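Local coordinates for protein flavoredoxin (Methanosarcina acetivorans, PDB 3BNK) that binds flavin mononucleotide and probably serves as an electron-transfer flavoprotein in this methanogenic archaeon, at residues 65-79 with 107-121. Residues are numbered along the deposited sequence; the frame is centred on the assembly and turned at random.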
loop_
_atom_site.group_PDB
_atom_site.type_symbol
_atom_site.label_atom_id
_atom_site.label_comp_id
_atom_site.label_asym_id
_atom_site.label_seq_id
_atom_site.Cartn_x
_atom_site.Cartn_y
_atom_site.Cartn_z
ATOM N N GLY B 65 3.307 -21.685 -4.442
ATOM C CA GLY B 65 2.993 -21.203 -3.107
ATOM C C GLY B 65 4.070 -20.266 -2.608
ATOM O O GLY B 65 4.392 -20.265 -1.416
ATOM N N SER B 66 4.625 -19.471 -3.529
ATOM C CA SER B 66 5.684 -18.530 -3.202
ATOM C C SER B 66 5.751 -17.398 -4.219
ATOM O O SER B 66 5.310 -17.552 -5.352
ATOM C CB SER B 66 7.042 -19.230 -3.102
ATOM O OG SER B 66 7.580 -19.502 -4.380
ATOM N N PHE B 67 6.323 -16.270 -3.793
ATOM C CA PHE B 67 6.533 -15.128 -4.655
ATOM C C PHE B 67 7.533 -14.158 -4.014
ATOM O O PHE B 67 7.874 -14.276 -2.833
ATOM C CB PHE B 67 5.202 -14.424 -4.987
ATOM C CG PHE B 67 4.509 -13.804 -3.790
ATOM C CD1 PHE B 67 4.763 -12.476 -3.427
ATOM C CD2 PHE B 67 3.584 -14.538 -3.036
ATOM C CE1 PHE B 67 4.108 -11.894 -2.338
ATOM C CE2 PHE B 67 2.929 -13.970 -1.935
ATOM C CZ PHE B 67 3.187 -12.648 -1.585
ATOM N N SER B 68 8.014 -13.215 -4.816
ATOM C CA SER B 68 8.862 -12.155 -4.298
ATOM C C SER B 68 8.292 -10.783 -4.608
ATOM O O SER B 68 7.554 -10.600 -5.577
ATOM C CB SER B 68 10.293 -12.270 -4.841
ATOM O OG SER B 68 10.305 -12.159 -6.253
ATOM N N VAL B 69 8.651 -9.830 -3.761
ATOM C CA VAL B 69 8.321 -8.434 -3.941
ATOM C C VAL B 69 9.658 -7.703 -4.023
ATOM O O VAL B 69 10.453 -7.762 -3.086
ATOM C CB VAL B 69 7.461 -7.907 -2.773
ATOM C CG1 VAL B 69 7.075 -6.457 -3.004
ATOM C CG2 VAL B 69 6.206 -8.748 -2.607
ATOM N N ASN B 70 9.880 -7.033 -5.156
ATOM C CA ASN B 70 11.185 -6.488 -5.549
ATOM C C ASN B 70 11.064 -4.984 -5.784
ATOM O O ASN B 70 10.146 -4.538 -6.472
ATOM C CB ASN B 70 11.698 -7.159 -6.840
ATOM C CG ASN B 70 11.937 -8.654 -6.691
ATOM O OD1 ASN B 70 12.956 -9.090 -6.153
ATOM N ND2 ASN B 70 10.998 -9.450 -7.192
ATOM N N PHE B 71 11.977 -4.205 -5.206
ATOM C CA PHE B 71 11.889 -2.735 -5.284
ATOM C C PHE B 71 12.901 -2.164 -6.260
ATOM O O PHE B 71 14.069 -2.090 -5.938
ATOM C CB PHE B 71 12.079 -2.083 -3.897
ATOM C CG PHE B 71 10.921 -2.287 -2.968
ATOM C CD1 PHE B 71 10.781 -3.485 -2.258
ATOM C CD2 PHE B 71 9.968 -1.286 -2.798
ATOM C CE1 PHE B 71 9.718 -3.691 -1.398
ATOM C CE2 PHE B 71 8.891 -1.471 -1.942
ATOM C CZ PHE B 71 8.755 -2.684 -1.239
ATOM N N PRO B 72 12.454 -1.743 -7.460
ATOM C CA PRO B 72 13.407 -1.080 -8.351
ATOM C C PRO B 72 13.741 0.347 -7.885
ATOM O O PRO B 72 12.949 0.971 -7.171
ATOM C CB PRO B 72 12.665 -1.069 -9.690
ATOM C CG PRO B 72 11.204 -0.968 -9.293
ATOM C CD PRO B 72 11.100 -1.826 -8.054
ATOM N N TYR B 73 14.912 0.850 -8.261
ATOM C CA TYR B 73 15.205 2.274 -8.117
ATOM C C TYR B 73 14.696 3.047 -9.349
ATOM O O TYR B 73 14.331 2.442 -10.357
ATOM C CB TYR B 73 16.701 2.527 -7.833
ATOM C CG TYR B 73 17.634 1.901 -8.843
ATOM C CD1 TYR B 73 18.058 2.615 -9.966
ATOM C CD2 TYR B 73 18.091 0.602 -8.675
ATOM C CE1 TYR B 73 18.904 2.044 -10.898
ATOM C CE2 TYR B 73 18.951 0.015 -9.606
ATOM C CZ TYR B 73 19.346 0.738 -10.715
ATOM O OH TYR B 73 20.195 0.161 -11.633
ATOM N N SER B 74 14.647 4.374 -9.259
ATOM C CA SER B 74 14.010 5.201 -10.308
ATOM C C SER B 74 14.593 5.033 -11.722
ATOM O O SER B 74 13.848 5.029 -12.702
ATOM C CB SER B 74 13.958 6.681 -9.905
ATOM O OG SER B 74 15.251 7.273 -9.907
ATOM N N GLY B 75 15.911 4.872 -11.827
ATOM C CA GLY B 75 16.555 4.638 -13.129
ATOM C C GLY B 75 16.153 3.348 -13.835
ATOM O O GLY B 75 16.478 3.158 -15.003
ATOM N N MET B 76 15.446 2.458 -13.138
ATOM C CA MET B 76 14.905 1.239 -13.766
ATOM C C MET B 76 13.464 1.412 -14.266
ATOM O O MET B 76 12.809 0.411 -14.604
ATOM C CB MET B 76 14.952 0.061 -12.792
ATOM C CG MET B 76 16.333 -0.385 -12.351
ATOM S SD MET B 76 16.244 -1.541 -10.956
ATOM C CE MET B 76 15.449 -2.945 -11.753
ATOM N N VAL B 77 12.971 2.658 -14.307
ATOM C CA VAL B 77 11.582 2.955 -14.721
ATOM C C VAL B 77 11.107 2.169 -15.944
ATOM O O VAL B 77 10.048 1.552 -15.892
ATOM C CB VAL B 77 11.281 4.496 -14.940
ATOM C CG1 VAL B 77 11.492 5.274 -13.671
ATOM C CG2 VAL B 77 12.129 5.120 -16.059
ATOM N N LYS B 78 11.906 2.167 -17.016
ATOM C CA LYS B 78 11.521 1.539 -18.289
ATOM C C LYS B 78 11.349 0.022 -18.238
ATOM O O LYS B 78 10.306 -0.486 -18.644
ATOM C CB LYS B 78 12.484 1.922 -19.418
ATOM C CG LYS B 78 12.348 3.366 -19.862
ATOM C CD LYS B 78 13.302 3.709 -20.991
ATOM C CE LYS B 78 13.389 5.213 -21.205
ATOM N NZ LYS B 78 14.823 5.599 -21.504
ATOM N N LYS B 79 12.370 -0.693 -17.758
ATOM C CA LYS B 79 12.276 -2.153 -17.560
ATOM C C LYS B 79 11.085 -2.508 -16.675
ATOM O O LYS B 79 10.347 -3.461 -16.968
ATOM C CB LYS B 79 13.558 -2.716 -16.938
ATOM C CG LYS B 79 14.677 -3.031 -17.908
ATOM C CD LYS B 79 15.794 -3.813 -17.222
ATOM C CE LYS B 79 16.922 -4.167 -18.207
ATOM N NZ LYS B 79 18.082 -4.817 -17.519
ATOM N N ALA B 107 10.896 -18.731 -5.619
ATOM C CA ALA B 107 10.480 -17.347 -5.841
ATOM C C ALA B 107 11.627 -16.526 -6.434
ATOM O O ALA B 107 12.564 -16.157 -5.739
ATOM C CB ALA B 107 9.950 -16.719 -4.564
ATOM N N PRO B 108 11.536 -16.219 -7.733
ATOM C CA PRO B 108 12.643 -15.552 -8.402
ATOM C C PRO B 108 12.753 -14.085 -7.973
ATOM O O PRO B 108 11.757 -13.362 -7.946
ATOM C CB PRO B 108 12.291 -15.699 -9.892
ATOM C CG PRO B 108 10.803 -15.771 -9.926
ATOM C CD PRO B 108 10.385 -16.436 -8.629
ATOM N N MET B 109 13.970 -13.672 -7.616
ATOM C CA MET B 109 14.226 -12.303 -7.161
ATOM C C MET B 109 15.188 -11.587 -8.099
ATOM O O MET B 109 15.951 -12.226 -8.824
ATOM C CB MET B 109 14.750 -12.297 -5.725
ATOM C CG MET B 109 13.690 -12.655 -4.708
ATOM S SD MET B 109 14.345 -12.927 -3.051
ATOM C CE MET B 109 15.189 -14.505 -3.263
ATOM N N ILE B 110 15.133 -10.263 -8.088
ATOM C CA ILE B 110 15.875 -9.440 -9.054
ATOM C C ILE B 110 17.115 -8.817 -8.416
ATOM O O ILE B 110 17.012 -8.015 -7.483
ATOM C CB ILE B 110 14.997 -8.315 -9.652
ATOM C CG1 ILE B 110 13.781 -8.899 -10.380
ATOM C CG2 ILE B 110 15.830 -7.433 -10.622
ATOM C CD1 ILE B 110 12.718 -7.875 -10.719
ATOM N N LYS B 111 18.283 -9.169 -8.940
ATOM C CA LYS B 111 19.551 -8.735 -8.349
ATOM C C LYS B 111 19.686 -7.213 -8.299
ATOM O O LYS B 111 20.207 -6.661 -7.332
ATOM C CB LYS B 111 20.736 -9.353 -9.105
ATOM C CG LYS B 111 20.983 -10.794 -8.745
ATOM C CD LYS B 111 21.979 -11.465 -9.679
ATOM C CE LYS B 111 22.249 -12.903 -9.260
ATOM N NZ LYS B 111 23.286 -13.535 -10.137
ATOM N N GLU B 112 19.197 -6.551 -9.346
ATOM C CA GLU B 112 19.372 -5.114 -9.513
ATOM C C GLU B 112 18.459 -4.283 -8.584
ATOM O O GLU B 112 18.779 -3.138 -8.251
ATOM C CB GLU B 112 19.211 -4.740 -10.990
ATOM C CG GLU B 112 20.183 -5.516 -11.941
ATOM C CD GLU B 112 19.565 -6.732 -12.696
ATOM O OE1 GLU B 112 18.937 -7.609 -12.085
ATOM O OE2 GLU B 112 19.748 -6.827 -13.927
ATOM N N CYS B 113 17.348 -4.877 -8.147
ATOM C CA CYS B 113 16.427 -4.221 -7.209
ATOM C C CYS B 113 17.068 -3.964 -5.833
ATOM O O CYS B 113 17.912 -4.730 -5.369
ATOM C CB CYS B 113 15.105 -4.999 -7.090
ATOM S SG CYS B 113 14.010 -4.763 -8.535
ATOM N N THR B 114 16.656 -2.880 -5.186
ATOM C CA THR B 114 17.317 -2.435 -3.974
ATOM C C THR B 114 16.940 -3.250 -2.744
ATOM O O THR B 114 17.664 -3.241 -1.735
ATOM C CB THR B 114 17.053 -0.942 -3.714
ATOM O OG1 THR B 114 15.689 -0.749 -3.303
ATOM C CG2 THR B 114 17.369 -0.125 -4.980
ATOM N N LEU B 115 15.803 -3.934 -2.835
ATOM C CA LEU B 115 15.231 -4.701 -1.731
ATOM C C LEU B 115 14.349 -5.802 -2.313
ATOM O O LEU B 115 13.533 -5.551 -3.213
ATOM C CB LEU B 115 14.418 -3.786 -0.790
ATOM C CG LEU B 115 13.606 -4.379 0.380
ATOM C CD1 LEU B 115 14.492 -4.923 1.542
ATOM C CD2 LEU B 115 12.633 -3.358 0.913
ATOM N N ASN B 116 14.536 -7.018 -1.803
ATOM C CA ASN B 116 13.753 -8.191 -2.230
ATOM C C ASN B 116 13.147 -8.921 -1.037
ATOM O O ASN B 116 13.864 -9.308 -0.113
ATOM C CB ASN B 116 14.609 -9.185 -3.039
ATOM C CG ASN B 116 15.658 -8.505 -3.894
ATOM O OD1 ASN B 116 16.784 -8.266 -3.442
ATOM N ND2 ASN B 116 15.311 -8.221 -5.149
ATOM N N LEU B 117 11.827 -9.083 -1.062
ATOM C CA LEU B 117 11.105 -9.811 -0.026
ATOM C C LEU B 117 10.634 -11.149 -0.581
ATOM O O LEU B 117 9.833 -11.193 -1.506
ATOM C CB LEU B 117 9.925 -8.985 0.517
ATOM C CG LEU B 117 10.179 -7.513 0.882
ATOM C CD1 LEU B 117 8.917 -6.841 1.437
ATOM C CD2 LEU B 117 11.389 -7.311 1.856
ATOM N N GLU B 118 11.157 -12.232 -0.012
ATOM C CA GLU B 118 10.872 -13.589 -0.455
ATOM C C GLU B 118 9.726 -14.135 0.399
ATOM O O GLU B 118 9.850 -14.229 1.614
ATOM C CB GLU B 118 12.141 -14.443 -0.332
ATOM C CG GLU B 118 12.033 -15.888 -0.809
ATOM C CD GLU B 118 13.329 -16.687 -0.571
ATOM O OE1 GLU B 118 14.143 -16.286 0.295
ATOM O OE2 GLU B 118 13.523 -17.716 -1.257
ATOM N N CYS B 119 8.606 -14.480 -0.239
ATOM C CA CYS B 119 7.372 -14.715 0.511
ATOM C C CYS B 119 6.747 -16.081 0.312
ATOM O O CYS B 119 6.688 -16.600 -0.809
ATOM C CB CYS B 119 6.332 -13.622 0.225
ATOM S SG CYS B 119 6.985 -11.957 0.450
ATOM N N ARG B 120 6.280 -16.650 1.420
ATOM C CA ARG B 120 5.588 -17.928 1.369
ATOM C C ARG B 120 4.093 -17.740 1.470
ATOM O O ARG B 120 3.604 -17.157 2.430
ATOM C CB ARG B 120 6.068 -18.863 2.476
ATOM C CG ARG B 120 5.830 -20.311 2.097
ATOM C CD ARG B 120 5.239 -21.113 3.199
ATOM N NE ARG B 120 6.169 -21.370 4.287
ATOM C CZ ARG B 120 5.974 -20.967 5.536
ATOM N NH1 ARG B 120 4.880 -20.274 5.860
ATOM N NH2 ARG B 120 6.871 -21.253 6.463
ATOM N N VAL B 121 3.365 -18.215 0.474
ATOM C CA VAL B 121 1.913 -18.073 0.478
ATOM C C VAL B 121 1.342 -18.750 1.718
ATOM O O VAL B 121 1.637 -19.922 1.985
ATOM C CB VAL B 121 1.250 -18.605 -0.818
ATOM C CG1 VAL B 121 -0.255 -18.583 -0.691
ATOM C CG2 VAL B 121 1.688 -17.776 -2.023
HETATM O O HOH W 1 14.264 1.121 -4.602
#
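The side-chain oxygen of N70, OD1, is gripped by two donors that approach differently. N116 ND2 comes in the carbonyl plane, on a lone pair, at 2.7 Å in a nearly straight hydrogen bond (168° at the hydrogen), whereas the backbone N of I110 stands above that plane at 3.1 Å. The side-chain amide planes of N70 and N116 are turned 65° apart. With CG beside its own backbone N (chi1 -63°), the N70 amide reaches over toward 108-110; its ND2 donates to S68 OG and to L20 O of strand 16-25. S68 OG in turn donates to P108 O, so a polar chain ties strand 66-71 to the 108-110 segment folded over it. S68 CB and M109 CG are packed tightly there, 3.4 Å apart.

Side chains alternate along the antiparallel ladder with strand 115-121, and those of F67, V69, F71, L115, L117 and C119 lie on the other face. There C119 CB sits over the F67 ring in a CH-pi contact, 3.9 Å from the centroid, while V121 CG2 lies at the ring edge. Beyond the ladder, M76 CE reaches C113 SG at 4.0 Å. Strand 66-71 runs between strands 16-25 and 115-126 in the flavin reductase-like sheet, with strand 130-142 flanking the latter and helix 77-83 following.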